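Local structure of iodotyrosine deiodinase (Thermotoga neapolitana, 6TYK) at residues Phe17-Pro23 with Glu97-Leu101; Gln59-Cys64 with Glu145-Val150; Leu102-Lys108 with Leu156-Leu162. The protein catalyses the FMN-dependent reductive removal of halogen from halotyrosines such as 3-iodo-L-tyrosine and 3,5-diiodo-L-tyrosine, working as a homodimer of the nitroreductase family. All coordinates share one frame. Residue numbers count along the deposited sequence, not the author numbering.

Contact 1 (Phe17-Pro23 with Glu97-Leu101)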
loop_
_atom_site.group_PDB
_atom_site.type_symbol
_atom_site.label_atom_id
_atom_site.label_comp_id
_atom_site.label_asym_id
_atom_site.label_seq_id
_atom_site.Cartn_x
_atom_site.Cartn_y
_atom_site.Cartn_z
ATOM N N PHE A 17 -3.165 20.513 -11.903
ATOM C CA PHE A 17 -2.094 21.085 -11.106
ATOM C C PHE A 17 -1.786 22.505 -11.515
ATOM O O PHE A 17 -1.960 22.878 -12.669
ATOM C CB PHE A 17 -0.831 20.251 -11.268
ATOM C CG PHE A 17 -0.967 18.861 -10.729
ATOM C CD1 PHE A 17 -0.698 18.596 -9.394
ATOM C CD2 PHE A 17 -1.367 17.820 -11.548
ATOM C CE1 PHE A 17 -0.840 17.329 -8.887
ATOM C CE2 PHE A 17 -1.511 16.547 -11.046
ATOM C CZ PHE A 17 -1.234 16.295 -9.717
ATOM N N LYS A 18 -1.323 23.292 -10.553
ATOM C CA LYS A 18 -0.707 24.571 -10.857
ATOM C C LYS A 18 0.716 24.295 -11.322
ATOM O O LYS A 18 1.282 23.247 -11.013
ATOM C CB LYS A 18 -0.671 25.444 -9.605
ATOM C CG LYS A 18 -2.036 25.800 -9.055
ATOM C CD LYS A 18 -1.911 26.638 -7.799
ATOM C CE LYS A 18 -3.266 26.903 -7.163
ATOM N NZ LYS A 18 -3.148 27.724 -5.920
ATOM N N LYS A 19 1.305 25.226 -12.060
ATOM C CA LYS A 19 2.696 25.054 -12.476
ATOM C C LYS A 19 3.686 25.512 -11.407
ATOM O O LYS A 19 4.859 25.116 -11.427
ATOM C CB LYS A 19 2.964 25.748 -13.814
ATOM C CG LYS A 19 2.351 25.007 -15.001
ATOM C CD LYS A 19 2.980 25.401 -16.334
ATOM C CE LYS A 19 2.423 26.716 -16.860
ATOM N NZ LYS A 19 2.836 26.970 -18.271
ATOM N N GLU A 20 3.214 26.325 -10.466
ATOM C CA GLU A 20 4.086 26.819 -9.410
ATOM C C GLU A 20 4.734 25.660 -8.671
ATOM O O GLU A 20 4.079 24.668 -8.336
ATOM C CB GLU A 20 3.362 27.775 -8.457
ATOM C CG GLU A 20 2.022 27.306 -7.941
ATOM C CD GLU A 20 1.450 28.267 -6.911
ATOM O OE1 GLU A 20 2.221 28.732 -6.042
ATOM O OE2 GLU A 20 0.239 28.567 -6.975
ATOM N N LYS A 21 6.035 25.787 -8.445
ATOM C CA LYS A 21 6.832 24.695 -7.906
ATOM C C LYS A 21 6.853 24.712 -6.390
ATOM O O LYS A 21 7.383 25.640 -5.792
ATOM C CB LYS A 21 8.265 24.795 -8.414
ATOM C CG LYS A 21 8.391 24.708 -9.922
ATOM C CD LYS A 21 9.821 24.966 -10.342
ATOM C CE LYS A 21 9.972 24.859 -11.845
ATOM N NZ LYS A 21 11.275 25.408 -12.278
ATOM N N PRO A 22 6.299 23.669 -5.759
ATOM C CA PRO A 22 6.436 23.539 -4.310
ATOM C C PRO A 22 7.901 23.397 -3.939
ATOM O O PRO A 22 8.690 22.872 -4.731
ATOM C CB PRO A 22 5.706 22.225 -4.006
ATOM C CG PRO A 22 4.807 21.985 -5.175
ATOM C CD PRO A 22 5.542 22.552 -6.349
ATOM N N PRO A 23 8.276 23.864 -2.742
ATOM C CA PRO A 23 9.655 23.646 -2.292
ATOM C C PRO A 23 9.960 22.157 -2.275
ATOM O O PRO A 23 9.085 21.345 -1.957
ATOM C CB PRO A 23 9.651 24.185 -0.863
ATOM C CG PRO A 23 8.505 25.144 -0.810
ATOM C CD PRO A 23 7.470 24.599 -1.757
ATOM N N GLU A 97 1.804 19.487 -16.682
ATOM C CA GLU A 97 1.536 20.569 -15.728
ATOM C C GLU A 97 2.183 20.373 -14.360
ATOM O O GLU A 97 2.666 21.331 -13.750
ATOM C CB GLU A 97 0.032 20.780 -15.540
ATOM C CG GLU A 97 -0.722 21.148 -16.817
ATOM C CD GLU A 97 -0.262 22.461 -17.442
ATOM O OE1 GLU A 97 0.651 22.432 -18.300
ATOM O OE2 GLU A 97 -0.829 23.521 -17.085
ATOM N N ALA A 98 2.185 19.139 -13.866
ATOM C CA ALA A 98 2.742 18.873 -12.547
ATOM C C ALA A 98 4.220 19.250 -12.522
ATOM O O ALA A 98 4.974 18.875 -13.415
ATOM C CB ALA A 98 2.548 17.411 -12.181
ATOM N N PRO A 99 4.631 20.000 -11.496
ATOM C CA PRO A 99 6.042 20.392 -11.373
ATOM C C PRO A 99 6.957 19.209 -11.087
ATOM O O PRO A 99 8.138 19.258 -11.430
ATOM C CB PRO A 99 6.035 21.381 -10.199
ATOM C CG PRO A 99 4.785 21.071 -9.445
ATOM C CD PRO A 99 3.785 20.638 -10.477
ATOM N N TYR A 100 6.411 18.157 -10.486
ATOM C CA TYR A 100 7.179 16.953 -10.215
ATOM C C TYR A 100 6.445 15.748 -10.759
ATOM O O TYR A 100 5.232 15.632 -10.567
ATOM C CB TYR A 100 7.316 16.719 -8.710
ATOM C CG TYR A 100 8.014 17.783 -7.910
ATOM C CD1 TYR A 100 9.393 17.905 -7.935
ATOM C CD2 TYR A 100 7.297 18.621 -7.071
ATOM C CE1 TYR A 100 10.035 18.863 -7.177
ATOM C CE2 TYR A 100 7.929 19.579 -6.308
ATOM C CZ TYR A 100 9.296 19.695 -6.369
ATOM O OH TYR A 100 9.925 20.650 -5.612
ATOM N N LEU A 101 7.170 14.845 -11.416
ATOM C CA LEU A 101 6.677 13.488 -11.590
ATOM C C LEU A 101 7.518 12.600 -10.694
ATOM O O LEU A 101 8.717 12.416 -10.924
ATOM C CB LEU A 101 6.770 13.014 -13.033
ATOM C CG LEU A 101 6.132 13.925 -14.073
ATOM C CD1 LEU A 101 6.295 13.306 -15.449
ATOM C CD2 LEU A 101 4.661 14.153 -13.755
#
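A loop laid over the entrance to a strand is the kind of contact met here: residues Phe17-Pro23, which join helix 4-10 to helix 24-35, arch over Glu97-Leu101, where the chain leaves the short helix 94-97 and enters strand 100-107. The general principle is that an irregular loop can be fixed by apolar side chains and one well-placed polar group. At the first end the methyl group of Ala98 lies over the face of the Phe17 ring, CB standing 4.2 Å from the ring centroid in a CH-pi contact. In the middle Pro99 points into the concave side of the arch. Its ring meets the backbone of Lys18 (O to Pro99 CD, 3.7 Å) and of Glu20 (O to Pro99 CG, 3.8 Å), and Pro22 CD closes on Pro99 CG at 3.5 Å. At the far end Tyr100 reaches along the loop; its ring carbon CE2 lies 3.8 Å from Pro22 CD, and its hydroxyl OH donates a 2.7 Å hydrogen bond to Pro22 O. This is the one direct hydrogen bond between the segments, and it pins the loop just before helix 24-35. The lysines and Glu20 stay at the surface, although Lys19 CG approaches Glu97 O at 3.9 Å. Around this arch, Phe17 and Ala98 both rest on Pro163 of strand 156-165, Lys18 pairs through its backbone with Tyr166, and Tyr100 touches Leu24 and Leu27 of helix 24-35 and Ile50 of strand 46-51.

Contact 2 (Gln59-Cys64 with Glu145-Val150)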
loop_
_atom_site.group_PDB
_atom_site.type_symbol
_atom_site.label_atom_id
_atom_site.label_comp_id
_atom_site.label_asym_id
_atom_site.label_seq_id
_atom_site.Cartn_x
_atom_site.Cartn_y
_atom_site.Cartn_z
ATOM N N GLN A 59 8.714 13.772 -22.885
ATOM C CA GLN A 59 8.932 12.437 -23.430
ATOM C C GLN A 59 8.068 11.418 -22.705
ATOM O O GLN A 59 7.433 10.567 -23.332
ATOM C CB GLN A 59 10.405 12.043 -23.337
ATOM C CG GLN A 59 11.335 12.878 -24.198
ATOM C CD GLN A 59 12.793 12.568 -23.927
ATOM O OE1 GLN A 59 13.226 12.514 -22.776
ATOM N NE2 GLN A 59 13.559 12.357 -24.987
ATOM N N ILE A 60 8.031 11.514 -21.380
ATOM C CA ILE A 60 7.221 10.606 -20.585
ATOM C C ILE A 60 5.752 10.782 -20.940
ATOM O O ILE A 60 5.042 9.805 -21.158
ATOM C CB ILE A 60 7.455 10.820 -19.080
ATOM C CG1 ILE A 60 8.866 10.340 -18.717
ATOM C CG2 ILE A 60 6.413 10.068 -18.255
ATOM C CD1 ILE A 60 9.289 10.661 -17.305
ATOM N N ARG A 61 5.310 12.029 -21.036
ATOM C CA ARG A 61 3.923 12.306 -21.383
ATOM C C ARG A 61 3.561 11.698 -22.719
ATOM O O ARG A 61 2.538 11.039 -22.841
ATOM C CB ARG A 61 3.655 13.805 -21.439
ATOM C CG ARG A 61 2.224 14.137 -21.842
ATOM C CD ARG A 61 1.920 15.599 -21.597
ATOM N NE ARG A 61 2.918 16.465 -22.215
ATOM C CZ ARG A 61 2.950 16.755 -23.507
ATOM N NH1 ARG A 61 2.036 16.242 -24.322
ATOM N NH2 ARG A 61 3.894 17.556 -23.980
ATOM N N ARG A 62 4.384 11.936 -23.735
ATOM C CA ARG A 62 4.040 11.458 -25.066
ATOM C C ARG A 62 4.045 9.936 -25.174
ATOM O O ARG A 62 3.182 9.360 -25.838
ATOM C CB ARG A 62 4.923 12.119 -26.126
ATOM C CG ARG A 62 4.638 13.609 -26.246
ATOM C CD ARG A 62 5.404 14.254 -27.383
ATOM N NE ARG A 62 6.825 14.286 -27.082
ATOM C CZ ARG A 62 7.445 15.281 -26.448
ATOM N NH1 ARG A 62 6.778 16.367 -26.069
ATOM N NH2 ARG A 62 8.741 15.190 -26.204
ATOM N N VAL A 63 5.001 9.286 -24.511
ATOM C CA VAL A 63 5.036 7.827 -24.505
ATOM C C VAL A 63 3.793 7.274 -23.798
ATOM O O VAL A 63 3.155 6.326 -24.268
ATOM C CB VAL A 63 6.328 7.304 -23.864
ATOM C CG1 VAL A 63 6.213 5.827 -23.557
ATOM C CG2 VAL A 63 7.495 7.581 -24.792
ATOM N N CYS A 64 3.436 7.885 -22.675
ATOM C CA CYS A 64 2.245 7.462 -21.958
ATOM C C CYS A 64 0.988 7.710 -22.775
ATOM O O CYS A 64 0.126 6.847 -22.850
ATOM C CB CYS A 64 2.158 8.150 -20.593
ATOM S SG CYS A 64 3.394 7.522 -19.452
ATOM N N GLU A 145 8.413 1.258 -21.514
ATOM C CA GLU A 145 8.906 2.374 -22.309
ATOM C C GLU A 145 9.316 3.553 -21.431
ATOM O O GLU A 145 10.312 4.217 -21.695
ATOM C CB GLU A 145 7.871 2.789 -23.361
ATOM C CG GLU A 145 7.627 1.713 -24.411
ATOM C CD GLU A 145 6.427 2.000 -25.300
ATOM O OE1 GLU A 145 5.469 2.649 -24.826
ATOM O OE2 GLU A 145 6.445 1.574 -26.477
ATOM N N VAL A 146 8.559 3.799 -20.369
ATOM C CA VAL A 146 8.901 4.869 -19.445
ATOM C C VAL A 146 10.167 4.497 -18.685
ATOM O O VAL A 146 11.049 5.333 -18.488
ATOM C CB VAL A 146 7.739 5.178 -18.478
ATOM C CG1 VAL A 146 8.167 6.220 -17.462
ATOM C CG2 VAL A 146 6.520 5.655 -19.265
ATOM N N GLU A 147 10.270 3.233 -18.284
ATOM C CA GLU A 147 11.468 2.754 -17.602
ATOM C C GLU A 147 12.720 3.018 -18.422
ATOM O O GLU A 147 13.745 3.430 -17.882
ATOM C CB GLU A 147 11.364 1.260 -17.306
ATOM C CG GLU A 147 10.474 0.921 -16.125
ATOM C CD GLU A 147 10.477 -0.561 -15.825
ATOM O OE1 GLU A 147 11.032 -1.332 -16.629
ATOM O OE2 GLU A 147 9.929 -0.969 -14.792
ATOM N N LYS A 148 12.631 2.783 -19.727
ATOM C CA LYS A 148 13.786 2.957 -20.596
ATOM C C LYS A 148 14.160 4.431 -20.706
ATOM O O LYS A 148 15.343 4.777 -20.762
ATOM C CB LYS A 148 13.521 2.359 -21.983
ATOM C CG LYS A 148 14.691 2.472 -22.951
ATOM C CD LYS A 148 14.292 1.993 -24.333
ATOM C CE LYS A 148 15.394 2.247 -25.349
ATOM N NZ LYS A 148 14.907 2.047 -26.739
ATOM N N LEU A 149 13.148 5.296 -20.734
ATOM C CA LEU A 149 13.378 6.734 -20.843
ATOM C C LEU A 149 14.243 7.262 -19.714
ATOM O O LEU A 149 15.007 8.205 -19.899
ATOM C CB LEU A 149 12.058 7.506 -20.856
ATOM C CG LEU A 149 11.264 7.517 -22.151
ATOM C CD1 LEU A 149 9.988 8.316 -21.932
ATOM C CD2 LEU A 149 12.104 8.128 -23.256
ATOM N N VAL A 150 14.112 6.660 -18.538
ATOM C CA VAL A 150 14.838 7.150 -17.369
ATOM C C VAL A 150 16.007 6.237 -16.988
ATOM O O VAL A 150 16.576 6.358 -15.903
ATOM C CB VAL A 150 13.900 7.424 -16.158
ATOM C CG1 VAL A 150 12.853 8.480 -16.522
ATOM C CG2 VAL A 150 13.230 6.144 -15.683
HETATM O O HOH W 1 14.987 10.282 -21.964
HETATM O O HOH W 2 4.012 4.440 -26.158
#
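Two nearly antiparallel helix segments, 9.9 Å apart at their axes and 162° between directions, show how side-chain rotamers set a helix interface. Leu149 (chi1 m, chi2 t) extends its CD1 methyl across to Gln59, Ile60 and Val63, 3.7 Å from Gln59 O, 4.0 Å from Ile60 CG1 and 3.9 Å from Val63 CG2. Val63, with chi1 t, brings CG1 to 3.5 Å from Glu145 CB. Val146, also t, sets CG2 against Cys64 SG at 3.6 Å, while extended Ile60 (m, t) carries CD1 to 4.3 Å from Val150 CG1. Water closes the margins: one molecule donates to Gln59 OE1 (3.0 Å) and Leu149 O (2.9 Å), another to Val63 O (2.8 Å) and Glu145 OE1 (2.7 Å). Val150 also meets Asn184 of the second subunit. The arrangement is that of helices 54-74 and 143-149 packed side by side against the antiparallel sheet of the alpha+beta nitroreductase fold, with Cys64 close to the substrate-binding residues Glu68 and Lys92.

Contact 3 (Leu102-Lys108 with Leu156-Leu162)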
loop_
_atom_site.group_PDB
_atom_site.type_symbol
_atom_site.label_atom_id
_atom_site.label_comp_id
_atom_site.label_asym_id
_atom_site.label_seq_id
_atom_site.Cartn_x
_atom_site.Cartn_y
_atom_site.Cartn_z
ATOM N N LEU A 102 6.895 12.083 -9.644
ATOM C CA LEU A 102 7.602 11.209 -8.724
ATOM C C LEU A 102 7.413 9.785 -9.207
ATOM O O LEU A 102 6.301 9.241 -9.161
ATOM C CB LEU A 102 7.046 11.368 -7.313
ATOM C CG LEU A 102 7.641 10.403 -6.284
ATOM C CD1 LEU A 102 9.128 10.677 -6.025
ATOM C CD2 LEU A 102 6.849 10.454 -4.986
ATOM N N LEU A 103 8.483 9.200 -9.729
ATOM C CA LEU A 103 8.439 7.817 -10.165
ATOM C C LEU A 103 8.862 6.928 -9.019
ATOM O O LEU A 103 9.944 7.088 -8.454
ATOM C CB LEU A 103 9.321 7.596 -11.401
ATOM C CG LEU A 103 8.655 7.930 -12.748
ATOM C CD1 LEU A 103 8.182 9.382 -12.812
ATOM C CD2 LEU A 103 9.605 7.630 -13.893
ATOM N N VAL A 104 7.996 5.986 -8.676
ATOM C CA VAL A 104 8.220 5.116 -7.534
ATOM C C VAL A 104 8.531 3.716 -8.034
ATOM O O VAL A 104 7.742 3.116 -8.779
ATOM C CB VAL A 104 6.981 5.073 -6.611
ATOM C CG1 VAL A 104 7.245 4.171 -5.422
ATOM C CG2 VAL A 104 6.622 6.472 -6.141
ATOM N N PHE A 105 9.696 3.203 -7.644
ATOM C CA PHE A 105 10.131 1.888 -8.079
ATOM C C PHE A 105 10.171 0.913 -6.921
ATOM O O PHE A 105 10.328 1.308 -5.761
ATOM C CB PHE A 105 11.545 1.959 -8.663
ATOM C CG PHE A 105 11.671 2.852 -9.857
ATOM C CD1 PHE A 105 11.763 4.226 -9.713
ATOM C CD2 PHE A 105 11.722 2.313 -11.134
ATOM C CE1 PHE A 105 11.882 5.045 -10.828
ATOM C CE2 PHE A 105 11.848 3.126 -12.249
ATOM C CZ PHE A 105 11.930 4.491 -12.092
ATOM N N SER A 106 10.048 -0.367 -7.250
ATOM C CA SER A 106 10.241 -1.433 -6.273
ATOM C C SER A 106 11.493 -2.239 -6.596
ATOM O O SER A 106 11.822 -2.480 -7.761
ATOM C CB SER A 106 9.021 -2.356 -6.216
ATOM O OG SER A 106 8.743 -2.932 -7.481
ATOM N N GLU A 107 12.204 -2.633 -5.551
ATOM C CA GLU A 107 13.374 -3.480 -5.700
ATOM C C GLU A 107 12.921 -4.919 -5.923
ATOM O O GLU A 107 12.418 -5.571 -5.006
ATOM C CB GLU A 107 14.235 -3.384 -4.448
ATOM C CG GLU A 107 15.493 -4.216 -4.487
ATOM C CD GLU A 107 16.321 -4.046 -3.236
ATOM O OE1 GLU A 107 15.733 -3.761 -2.172
ATOM O OE2 GLU A 107 17.558 -4.190 -3.320
ATOM N N LYS A 108 13.099 -5.411 -7.144
ATOM C CA LYS A 108 12.561 -6.719 -7.504
ATOM C C LYS A 108 12.985 -7.860 -6.583
ATOM O O LYS A 108 12.208 -8.777 -6.319
ATOM C CB LYS A 108 12.926 -7.059 -8.945
ATOM C CG LYS A 108 12.372 -6.100 -9.983
ATOM C CD LYS A 108 12.896 -6.484 -11.355
ATOM C CE LYS A 108 12.573 -5.438 -12.391
ATOM N NZ LYS A 108 13.125 -5.812 -13.724
ATOM N N LEU A 156 15.181 -2.778 -10.726
ATOM C CA LEU A 156 14.056 -1.994 -10.245
ATOM C C LEU A 156 12.876 -2.084 -11.189
ATOM O O LEU A 156 13.040 -2.135 -12.401
ATOM C CB LEU A 156 14.456 -0.525 -10.069
ATOM C CG LEU A 156 15.589 -0.226 -9.079
ATOM C CD1 LEU A 156 15.837 1.272 -8.983
ATOM C CD2 LEU A 156 15.273 -0.799 -7.699
ATOM N N ARG A 157 11.684 -2.085 -10.611
ATOM C CA ARG A 157 10.454 -2.097 -11.380
ATOM C C ARG A 157 9.699 -0.807 -11.127
ATOM O O ARG A 157 9.447 -0.461 -9.979
ATOM C CB ARG A 157 9.579 -3.268 -10.931
ATOM C CG ARG A 157 8.216 -3.278 -11.563
ATOM C CD ARG A 157 7.446 -4.530 -11.212
ATOM N NE ARG A 157 6.172 -4.559 -11.914
ATOM C CZ ARG A 157 5.466 -5.661 -12.128
ATOM N NH1 ARG A 157 5.925 -6.826 -11.691
ATOM N NH2 ARG A 157 4.311 -5.597 -12.786
ATOM N N LEU A 158 9.326 -0.094 -12.184
ATOM C CA LEU A 158 8.502 1.090 -11.998
ATOM C C LEU A 158 7.104 0.662 -11.585
ATOM O O LEU A 158 6.467 -0.122 -12.278
ATOM C CB LEU A 158 8.455 1.917 -13.278
ATOM C CG LEU A 158 7.626 3.199 -13.251
ATOM C CD1 LEU A 158 8.062 4.130 -12.122
ATOM C CD2 LEU A 158 7.750 3.892 -14.607
ATOM N N GLU A 159 6.639 1.173 -10.451
ATOM C CA GLU A 159 5.330 0.805 -9.925
ATOM C C GLU A 159 4.255 1.824 -10.281
ATOM O O GLU A 159 3.118 1.470 -10.581
ATOM C CB GLU A 159 5.388 0.661 -8.406
ATOM C CG GLU A 159 6.182 -0.540 -7.928
ATOM C CD GLU A 159 5.508 -1.858 -8.243
ATOM O OE1 GLU A 159 4.305 -1.851 -8.599
ATOM O OE2 GLU A 159 6.169 -2.908 -8.121
ATOM N N VAL A 160 4.599 3.100 -10.213
ATOM C CA VAL A 160 3.597 4.134 -10.387
ATOM C C VAL A 160 4.285 5.455 -10.674
ATOM O O VAL A 160 5.412 5.680 -10.234
ATOM C CB VAL A 160 2.693 4.257 -9.129
ATOM C CG1 VAL A 160 3.495 4.671 -7.886
ATOM C CG2 VAL A 160 1.571 5.229 -9.377
ATOM N N ILE A 161 3.624 6.292 -11.467
ATOM C CA ILE A 161 4.057 7.662 -11.697
ATOM C C ILE A 161 3.131 8.530 -10.881
ATOM O O ILE A 161 1.914 8.506 -11.083
ATOM C CB ILE A 161 3.920 8.033 -13.183
ATOM C CG1 ILE A 161 4.843 7.154 -14.034
ATOM C CG2 ILE A 161 4.196 9.527 -13.404
ATOM C CD1 ILE A 161 4.523 7.231 -15.513
ATOM N N LEU A 162 3.692 9.294 -9.955
ATOM C CA LEU A 162 2.888 10.184 -9.129
ATOM C C LEU A 162 3.181 11.633 -9.476
ATOM O O LEU A 162 4.151 12.208 -8.983
ATOM C CB LEU A 162 3.193 9.971 -7.644
ATOM C CG LEU A 162 2.801 8.630 -7.037
ATOM C CD1 LEU A 162 3.512 8.460 -5.704
ATOM C CD2 LEU A 162 1.302 8.546 -6.830
HETATM O O HOH W 3 13.553 -2.749 -14.939
#
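Strands 102-107 and 156-162 run antiparallel with a strong twist, their directions 136° apart. Paired hydrogen bonds join Leu102 and Leu162 (Leu102 N to Leu162 O, 2.8 Å; Leu162 N to Leu102 O, 2.7 Å), and a second such pair joins Ser106 and Arg157. Between them the register slips by one residue: Glu159 and Val160 both face Val104 in a classic beta bulge, Val104 O accepting from Glu159 N at 2.8 Å and weakly from Val160 N at 3.5 Å. On one face Leu103, Phe105, Leu156, Leu158 and Ile161 gather, Leu158 CD1 lying over the Phe105 ring 3.9 Å from its centroid; there Phe105 also meets Phe186 of the second subunit edge-to-face. On the other, Val104 CB contacts Val160 CG1 at 3.7 Å, beneath helix 113-130. Glu159, the extra residue of the bulge, with helical backbone angles (-98/-40), accepts at OE2 a 2.7 Å hydrogen bond from Ser106 OG. Because OE2 also makes a salt bridge with Arg114, and OE1 a hydrogen bond with Trp118, an FMN-pocket residue, the chemistry implies that a buried carboxylate has both oxygens engaged, tying the bulged sheet to helix 113-130.

In the fold
Followed from the N terminus, the chain first lays down the loop 17-23, and contact 1 closes when residues 97-101 come back beneath it. Inside that span lies 59-64, whose partner 145-150 arrives only later, so contact 2 crosses contact 1; Leu101 touches Ile60 where they meet. Contact 3 opens directly after contact 1 on the same strand, 100-107, and closes at 156-162, crossing contact 2 in turn. Contacts 1 and 3 are thus in series, while Val146 and Glu147 of contact 2 reach Leu158 of contact 3. Together the three bind the loop before helix 24-35 and the paired helices 54-74 and 143-149 to one central antiparallel sheet.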